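Local coordinates for protein aldehyde dehydrogenase 12 (Zea mays, PDB 6D97) that probably oxidises L-glutamate gamma-semialdehyde to glutamate with NAD+, the last step of proline catabolism in plants, at residues A[64-69]-A[363-368]; A[129-134]-A[140-145]. All coordinates share one frame; numbering follows the deposited sequence.

Contact 1 of 2, residues A[64-69]-A[363-368]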
loop_
_atom_site.group_PDB
_atom_site.type_symbol
_atom_site.label_atom_id
_atom_site.label_comp_id
_atom_site.label_asym_id
_atom_site.label_seq_id
_atom_site.Cartn_x
_atom_site.Cartn_y
_atom_site.Cartn_z
ATOM N N ASP A 64 36.601 -1.045 -32.497
ATOM C CA ASP A 64 35.461 -0.267 -32.970
ATOM C C ASP A 64 34.550 -1.174 -33.786
ATOM O O ASP A 64 34.995 -1.737 -34.795
ATOM C CB ASP A 64 35.950 0.920 -33.806
ATOM C CG ASP A 64 34.828 1.871 -34.224
ATOM O OD1 ASP A 64 33.673 1.435 -34.411
ATOM O OD2 ASP A 64 35.117 3.076 -34.380
ATOM N N PRO A 65 33.281 -1.338 -33.403
ATOM C CA PRO A 65 32.399 -2.253 -34.147
ATOM C C PRO A 65 32.169 -1.850 -35.591
ATOM O O PRO A 65 31.674 -2.680 -36.364
ATOM C CB PRO A 65 31.087 -2.205 -33.351
ATOM C CG PRO A 65 31.473 -1.686 -32.000
ATOM C CD PRO A 65 32.596 -0.729 -32.251
ATOM N N LEU A 66 32.498 -0.619 -35.980
ATOM C CA LEU A 66 32.264 -0.165 -37.345
ATOM C C LEU A 66 33.473 -0.336 -38.249
ATOM O O LEU A 66 33.307 -0.346 -39.475
ATOM C CB LEU A 66 31.839 1.308 -37.361
ATOM C CG LEU A 66 30.421 1.680 -36.921
ATOM C CD1 LEU A 66 30.192 3.172 -37.103
ATOM C CD2 LEU A 66 29.391 0.894 -37.708
ATOM N N ASN A 67 34.681 -0.471 -37.689
ATOM C CA ASN A 67 35.855 -0.564 -38.549
ATOM C C ASN A 67 37.000 -1.413 -38.008
ATOM O O ASN A 67 37.984 -1.584 -38.730
ATOM C CB ASN A 67 36.364 0.853 -38.873
ATOM C CG ASN A 67 36.703 1.654 -37.631
ATOM O OD1 ASN A 67 37.158 1.106 -36.629
ATOM N ND2 ASN A 67 36.483 2.963 -37.693
ATOM N N GLY A 68 36.931 -1.942 -36.785
ATOM C CA GLY A 68 37.978 -2.803 -36.267
ATOM C C GLY A 68 39.132 -2.104 -35.582
ATOM O O GLY A 68 40.032 -2.787 -35.076
ATOM N N ASP A 69 39.141 -0.773 -35.552
ATOM C CA ASP A 69 40.198 -0.035 -34.874
ATOM C C ASP A 69 40.267 -0.414 -33.399
ATOM O O ASP A 69 39.242 -0.539 -32.727
ATOM C CB ASP A 69 39.950 1.472 -34.993
ATOM C CG ASP A 69 40.227 2.014 -36.383
ATOM O OD1 ASP A 69 40.737 1.254 -37.237
ATOM O OD2 ASP A 69 39.938 3.214 -36.608
ATOM N N ILE A 363 20.296 -0.087 -39.040
ATOM C CA ILE A 363 20.800 -1.454 -39.027
ATOM C C ILE A 363 22.294 -1.333 -38.765
ATOM O O ILE A 363 22.911 -0.314 -39.092
ATOM C CB ILE A 363 20.518 -2.219 -40.342
ATOM C CG1 ILE A 363 20.779 -3.721 -40.173
ATOM C CG2 ILE A 363 21.375 -1.678 -41.475
ATOM C CD1 ILE A 363 19.792 -4.424 -39.278
ATOM N N GLY A 364 22.881 -2.351 -38.144
ATOM C CA GLY A 364 24.285 -2.259 -37.823
ATOM C C GLY A 364 24.932 -3.506 -37.262
ATOM O O GLY A 364 24.385 -4.613 -37.320
ATOM N N PRO A 365 26.135 -3.333 -36.708
ATOM C CA PRO A 365 26.884 -4.473 -36.166
ATOM C C PRO A 365 26.091 -5.218 -35.103
ATOM O O PRO A 365 25.318 -4.630 -34.342
ATOM C CB PRO A 365 28.140 -3.822 -35.571
ATOM C CG PRO A 365 28.247 -2.495 -36.245
ATOM C CD PRO A 365 26.846 -2.058 -36.518
ATOM N N VAL A 366 26.280 -6.535 -35.077
ATOM C CA VAL A 366 25.622 -7.429 -34.131
ATOM C C VAL A 366 26.729 -8.032 -33.280
ATOM O O VAL A 366 27.475 -8.907 -33.738
ATOM C CB VAL A 366 24.799 -8.513 -34.832
ATOM C CG1 VAL A 366 24.134 -9.400 -33.808
ATOM C CG2 VAL A 366 23.768 -7.872 -35.747
ATOM N N LEU A 367 26.836 -7.571 -32.033
ATOM C CA LEU A 367 28.066 -7.763 -31.276
ATOM C C LEU A 367 28.234 -9.178 -30.736
ATOM O O LEU A 367 29.346 -9.542 -30.342
ATOM C CB LEU A 367 28.133 -6.756 -30.123
ATOM C CG LEU A 367 28.179 -5.268 -30.486
ATOM C CD1 LEU A 367 28.773 -4.443 -29.351
ATOM C CD2 LEU A 367 28.951 -5.049 -31.777
ATOM N N THR A 368 27.175 -9.993 -30.712
ATOM C CA THR A 368 27.286 -11.324 -30.129
ATOM C C THR A 368 26.817 -12.445 -31.051
ATOM O O THR A 368 26.781 -13.602 -30.616
ATOM C CB THR A 368 26.519 -11.407 -28.802
ATOM O OG1 THR A 368 25.138 -11.098 -29.020
ATOM C CG2 THR A 368 27.107 -10.443 -27.788
#
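With CG turned beside the backbone N and anti to the carbonyl carbon (chi1 -75°), L66 brings its CD2 methyl to 3.9 Å from P365 CG. L367 adopts the same first torsion (chi1 -63°), and its CD2 comes to 3.9 Å from P65 CB. The same carbon, P65 CB, has P365 CB as a second neighbour at 4.0 Å, where the two pyrrolidine rings meet. P65 O rests against P365 CG at 3.4 Å, a contact of a carbonyl with a ring methylene. No hydrogen bond joins the two segments; the fit is mainly apolar. The 64-69 loop is held in shape from within, largely by D64. Its OD1 accepts from L66 N at 2.8 Å, on the anti side and 34° out of the carboxylate plane, closing an Asx turn, while its main-chain O takes both N67 N and G68 N. OD2 forms a salt bridge with R136. A second Asx turn follows, D69 N to N67 OD1 at 2.9 Å. Segment 363-368 is instead tied to its surroundings, L367 N to Q326 and the backbone of V366 to G406. L367 also packs on F198 of the NAD pocket, and T368 touches the dinucleotide itself. The whole is a beta-hairpin turn, linking antiparallel strands 60-63 and 70-74, laid on a loop that runs into the NAD site of an aldehyde dehydrogenase.

Contact 2 of 2, residues A[129-134]-A[140-145]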
loop_
_atom_site.group_PDB
_atom_site.type_symbol
_atom_site.label_atom_id
_atom_site.label_comp_id
_atom_site.label_asym_id
_atom_site.label_seq_id
_atom_site.Cartn_x
_atom_site.Cartn_y
_atom_site.Cartn_z
ATOM N N PHE A 129 26.371 13.913 -25.310
ATOM C CA PHE A 129 27.616 13.225 -24.986
ATOM C C PHE A 129 27.374 11.742 -24.733
ATOM O O PHE A 129 28.034 10.881 -25.324
ATOM C CB PHE A 129 28.265 13.883 -23.767
ATOM C CG PHE A 129 29.402 13.099 -23.181
ATOM C CD1 PHE A 129 30.687 13.248 -23.669
ATOM C CD2 PHE A 129 29.185 12.225 -22.125
ATOM C CE1 PHE A 129 31.739 12.531 -23.129
ATOM C CE2 PHE A 129 30.229 11.504 -21.580
ATOM C CZ PHE A 129 31.511 11.658 -22.082
ATOM N N PHE A 130 26.413 11.426 -23.862
ATOM C CA PHE A 130 26.166 10.030 -23.518
ATOM C C PHE A 130 25.535 9.271 -24.680
ATOM O O PHE A 130 25.849 8.097 -24.900
ATOM C CB PHE A 130 25.292 9.944 -22.268
ATOM C CG PHE A 130 26.076 9.985 -20.988
ATOM C CD1 PHE A 130 26.853 8.903 -20.604
ATOM C CD2 PHE A 130 26.046 11.107 -20.175
ATOM C CE1 PHE A 130 27.575 8.932 -19.431
ATOM C CE2 PHE A 130 26.762 11.141 -18.997
ATOM C CZ PHE A 130 27.531 10.054 -18.626
ATOM N N ALA A 131 24.644 9.920 -25.434
ATOM C CA ALA A 131 24.054 9.266 -26.597
ATOM C C ALA A 131 25.120 8.902 -27.622
ATOM O O ALA A 131 25.114 7.796 -28.172
ATOM C CB ALA A 131 22.992 10.166 -27.223
ATOM N N LYS A 132 26.052 9.822 -27.884
ATOM C CA LYS A 132 27.113 9.546 -28.845
ATOM C C LYS A 132 28.065 8.477 -28.329
ATOM O O LYS A 132 28.483 7.600 -29.090
ATOM C CB LYS A 132 27.883 10.824 -29.166
ATOM C CG LYS A 132 27.589 11.396 -30.537
ATOM C CD LYS A 132 26.880 12.727 -30.419
ATOM C CE LYS A 132 26.766 13.408 -31.773
ATOM N NZ LYS A 132 26.746 14.891 -31.654
ATOM N N LEU A 133 28.428 8.540 -27.047
ATOM C CA LEU A 133 29.322 7.536 -26.483
ATOM C C LEU A 133 28.696 6.148 -26.536
ATOM O O LEU A 133 29.381 5.164 -26.837
ATOM C CB LEU A 133 29.690 7.905 -25.048
ATOM C CG LEU A 133 30.858 7.130 -24.443
ATOM C CD1 LEU A 133 32.071 7.201 -25.339
ATOM C CD2 LEU A 133 31.193 7.687 -23.075
ATOM N N ILE A 134 27.398 6.052 -26.237
ATOM C CA ILE A 134 26.686 4.779 -26.344
ATOM C C ILE A 134 26.780 4.244 -27.766
ATOM O O ILE A 134 27.048 3.057 -27.993
ATOM C CB ILE A 134 25.218 4.949 -25.907
ATOM C CG1 ILE A 134 25.126 5.113 -24.390
ATOM C CG2 ILE A 134 24.366 3.778 -26.378
ATOM C CD1 ILE A 134 23.750 5.530 -23.915
ATOM N N LYS A 140 23.848 1.758 -32.344
ATOM C CA LYS A 140 22.408 1.897 -32.503
ATOM C C LYS A 140 22.166 3.319 -32.987
ATOM O O LYS A 140 23.065 4.161 -32.955
ATOM C CB LYS A 140 21.672 1.612 -31.192
ATOM C CG LYS A 140 22.072 2.546 -30.066
ATOM C CD LYS A 140 21.325 2.231 -28.781
ATOM C CE LYS A 140 21.901 1.008 -28.080
ATOM N NZ LYS A 140 21.249 0.750 -26.763
ATOM N N SER A 141 20.944 3.581 -33.444
ATOM C CA SER A 141 20.635 4.908 -33.957
ATOM C C SER A 141 20.763 5.951 -32.847
ATOM O O SER A 141 20.728 5.638 -31.654
ATOM C CB SER A 141 19.229 4.945 -34.556
ATOM O OG SER A 141 18.239 4.996 -33.545
ATOM N N TYR A 142 20.926 7.211 -33.261
ATOM C CA TYR A 142 21.097 8.290 -32.292
ATOM C C TYR A 142 19.883 8.421 -31.382
ATOM O O TYR A 142 20.024 8.690 -30.185
ATOM C CB TYR A 142 21.365 9.611 -33.009
ATOM C CG TYR A 142 21.576 10.781 -32.069
ATOM C CD1 TYR A 142 22.802 10.988 -31.455
ATOM C CD2 TYR A 142 20.548 11.674 -31.793
ATOM C CE1 TYR A 142 23.003 12.052 -30.596
ATOM C CE2 TYR A 142 20.741 12.742 -30.936
ATOM C CZ TYR A 142 21.968 12.927 -30.342
ATOM O OH TYR A 142 22.150 13.994 -29.492
ATOM N N GLN A 143 18.680 8.236 -31.931
ATOM C CA GLN A 143 17.478 8.373 -31.116
ATOM C C GLN A 143 17.343 7.223 -30.125
ATOM O O GLN A 143 16.879 7.422 -28.995
ATOM C CB GLN A 143 16.244 8.469 -32.014
ATOM C CG GLN A 143 16.120 9.803 -32.740
ATOM C CD GLN A 143 14.830 9.926 -33.529
ATOM O OE1 GLN A 143 14.850 10.080 -34.751
ATOM N NE2 GLN A 143 13.699 9.860 -32.832
ATOM N N GLN A 144 17.739 6.012 -30.528
ATOM C CA GLN A 144 17.733 4.889 -29.593
ATOM C C GLN A 144 18.722 5.117 -28.457
ATOM O O GLN A 144 18.412 4.842 -27.292
ATOM C CB GLN A 144 18.052 3.585 -30.321
ATOM C CG GLN A 144 16.951 3.086 -31.239
ATOM C CD GLN A 144 15.749 2.559 -30.480
ATOM O OE1 GLN A 144 15.881 2.004 -29.389
ATOM N NE2 GLN A 144 14.565 2.737 -31.054
ATOM N N ALA A 145 19.921 5.617 -28.777
ATOM C CA ALA A 145 20.900 5.934 -27.740
ATOM C C ALA A 145 20.416 7.075 -26.855
ATOM O O ALA A 145 20.644 7.066 -25.639
ATOM C CB ALA A 145 22.244 6.287 -28.374
#
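K140 NZ is gripped by two acceptors, the carboxylate of E148 in a salt bridge and the main-chain O of N199, while the carbon that carries it, CE, lies 4.1 Å from I134 CG2. The lysine reaches this place by a first torsion that sets CG between the backbone N and the carbonyl carbon (chi1 60°), followed by a bend at chi3, so that aliphatic methylenes pass the isoleucine and the ammonium lands on its partners. Beside it the backbones come very close: the CA atoms of A131 and A145 are 4.7 Å apart, a spacing that two alanines permit. A145 CB presses on A131 O at 3.2 Å and meets A131 CB at 4.1 Å, and I134 CG2 flanks the same methyl at 3.8 Å. This is the tight packing of two successive helices, 124-137 and 142-157, joined by a short connection, and the second of them starts with S141 as its N-cap: S141 OG accepts from Q144 N at 3.2 Å with an N-H...O angle of 161°. Further out, Y142 holds CG anti to its backbone N, which carries the ring across to the first helix. Its CE1 meets A131 CB obliquely at 3.9 Å, and K132 CD, also 3.9 Å from CE1, lies at the ring edge near its plane. The polar ends of both side chains converge on D128, one turn before K132 on the first helix, Y142 OH on OD1 and K132 NZ on OD2, so that a single carboxylate steadies the phenol and the lysine together. At the start of the second helix, T547 of the second subunit adds hydrogen bonds to S141 OG and Q144 NE2.

Both contacts are largely buried, with L66 in one and K132 and Y142 in the other partly exposed at their rims, yet they illustrate two kinds of buried contact. Contact 1 joins loops distant in sequence without a hydrogen bond, by apolar side chains and one carbonyl against a proline ring; the hairpin turn is shaped by its own hydrogen bonds, the other loop tied to neighbouring parts of the chain. Contact 2 joins successive helices through a larger interface, where charged side chains lend their methylenes and pair with partners beyond the segments. Nearest atoms stay about 6 Å apart, but P139, between the two helices, packs on P65, and both contacts border the loop of F198 and N199.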